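Local atomic coordinates of CrtC domain-containing protein (Fusarium vanettenii 77-13-4, PDB entry 7A0Q), a protein that probably catalyses the hydration of the bean phytoalexin kievitone. Residues F238-P241 and F242-T245. Sequence-based numbering, arbitrary orientation.
Sequences FSDP and FRNT
D240 holds its CG anti to the backbone N (chi1 -179°), which carries the carboxylate under the turn to the amides of F242 and R243. OD1 grips both: F242 N lies 2.9 Å from D240 OD1, nearly along the C-O axis but through a bent bond, whereas R243 N lies 3.0 Å from D240 OD1, with an almost straight N-H (169°) descending from above the carboxylate plane. Both amides arrive from the same face of that plane, so the paired bonds tie the carboxylate to the chain that follows it. Its other oxygen lies against the aliphatic part of R243, with D240 OD2 3.2 Å from R243 CD. The guanidinium extends beyond it without directing an N-H at the oxygen, and the opposite charges are linked through a water that donates to D240 OD2 (2.7 Å) and weakly accepts from R243 NH1. On F242, CG sits beside the backbone N (chi1 -49°), setting the ring alongside P241; P241 CG stands over one face, 4.2 Å from the ring centroid, in a CH-pi contact, while D240 OD1 lies at the ring edge. Beyond the turn, F242 also rests on E170 and A214. A second water bridges P241 O and N244 ND2. The base is closed by two backbone bonds, D240 N to T245 O (2.8 Å) and T245 N to D240 O (3.0 Å), and S239 OG adds a hydrogen bond to E246 just past it. The F242 N to D240 OD1 bond makes an Asx turn, with R243 N as a second donor to the same oxygen. N244, in a left-handed helical conformation, faces D240 together with T245, as in a G1 beta bulge, here in the beta hairpin joining strands 232-240 and 245-253 of the eight-stranded, lipocalin-like barrel.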
loop_
_atom_site.group_PDB
_atom_site.type_symbol
_atom_site.label_atom_id
_atom_site.label_comp_id
_atom_site.label_asym_id
_atom_site.label_seq_id
_atom_site.Cartn_x
_atom_site.Cartn_y
_atom_site.Cartn_z
ATOM N N PHE A 238 -0.365 -14.033 7.371
ATOM C CA PHE A 238 0.120 -13.894 8.746
ATOM C C PHE A 238 -0.513 -14.987 9.591
ATOM O O PHE A 238 -1.524 -15.576 9.214
ATOM C CB PHE A 238 -0.180 -12.509 9.352
ATOM C CG PHE A 238 -1.642 -12.121 9.312
ATOM C CD1 PHE A 238 -2.513 -12.535 10.312
ATOM C CD2 PHE A 238 -2.140 -11.328 8.279
ATOM C CE1 PHE A 238 -3.854 -12.187 10.293
ATOM C CE2 PHE A 238 -3.493 -10.974 8.244
ATOM C CZ PHE A 238 -4.350 -11.397 9.254
ATOM N N SER A 239 0.085 -15.234 10.751
ATOM C CA SER A 239 -0.452 -16.227 11.673
ATOM C C SER A 239 -1.447 -15.596 12.635
ATOM O O SER A 239 -1.276 -14.451 13.069
ATOM C CB SER A 239 0.676 -16.878 12.470
ATOM O OG SER A 239 1.596 -17.521 11.613
ATOM N N ASP A 240 -2.482 -16.361 12.976
ATOM C CA ASP A 240 -3.441 -15.969 13.999
ATOM C C ASP A 240 -3.212 -16.857 15.215
ATOM O O ASP A 240 -3.720 -17.987 15.257
ATOM C CB ASP A 240 -4.878 -16.119 13.484
ATOM C CG ASP A 240 -5.913 -15.702 14.509
ATOM O OD1 ASP A 240 -5.567 -15.529 15.700
ATOM O OD2 ASP A 240 -7.091 -15.536 14.132
ATOM N N PRO A 241 -2.474 -16.398 16.231
ATOM C CA PRO A 241 -2.237 -17.237 17.415
ATOM C C PRO A 241 -3.396 -17.253 18.391
ATOM O O PRO A 241 -3.365 -18.026 19.358
ATOM C CB PRO A 241 -1.003 -16.591 18.051
ATOM C CG PRO A 241 -1.160 -15.138 17.713
ATOM C CD PRO A 241 -1.781 -15.102 16.326
ATOM N N PHE A 242 -4.411 -16.424 18.172
ATOM C CA PHE A 242 -5.572 -16.413 19.048
ATOM C C PHE A 242 -6.550 -17.512 18.656
ATOM O O PHE A 242 -7.026 -18.266 19.513
ATOM C CB PHE A 242 -6.220 -15.026 19.008
ATOM C CG PHE A 242 -5.229 -13.901 19.204
ATOM C CD1 PHE A 242 -4.817 -13.527 20.481
ATOM C CD2 PHE A 242 -4.672 -13.252 18.110
ATOM C CE1 PHE A 242 -3.889 -12.501 20.659
ATOM C CE2 PHE A 242 -3.742 -12.233 18.286
ATOM C CZ PHE A 242 -3.352 -11.864 19.564
ATOM N N ARG A 243 -6.837 -17.636 17.362
ATOM C CA ARG A 243 -7.616 -18.751 16.843
ATOM C C ARG A 243 -6.769 -19.969 16.523
ATOM O O ARG A 243 -7.332 -21.036 16.251
ATOM C CB ARG A 243 -8.351 -18.335 15.572
ATOM C CG ARG A 243 -9.421 -17.334 15.790
ATOM C CD ARG A 243 -9.974 -16.952 14.427
ATOM N NE ARG A 243 -11.133 -16.090 14.545
ATOM C CZ ARG A 243 -11.748 -15.542 13.502
ATOM N NH1 ARG A 243 -11.304 -15.783 12.269
ATOM N NH2 ARG A 243 -12.799 -14.765 13.699
ATOM N N ASN A 244 -5.442 -19.829 16.535
ATOM C CA ASN A 244 -4.509 -20.878 16.125
ATOM C C ASN A 244 -4.815 -21.360 14.707
ATOM O O ASN A 244 -5.096 -22.534 14.460
ATOM C CB ASN A 244 -4.507 -22.037 17.128
ATOM C CG ASN A 244 -3.867 -21.651 18.442
ATOM O OD1 ASN A 244 -4.558 -21.360 19.419
ATOM N ND2 ASN A 244 -2.540 -21.631 18.471
ATOM N N THR A 245 -4.756 -20.413 13.770
ATOM C CA THR A 245 -4.923 -20.676 12.348
ATOM C C THR A 245 -3.921 -19.824 11.584
ATOM O O THR A 245 -3.305 -18.910 12.136
ATOM C CB THR A 245 -6.347 -20.345 11.855
ATOM O OG1 THR A 245 -6.659 -18.979 12.173
ATOM C CG2 THR A 245 -7.394 -21.275 12.491
HETATM O O HOH W 1 -8.168 -15.595 11.604
HETATM O O HOH W 2 -1.379 -19.547 20.387
#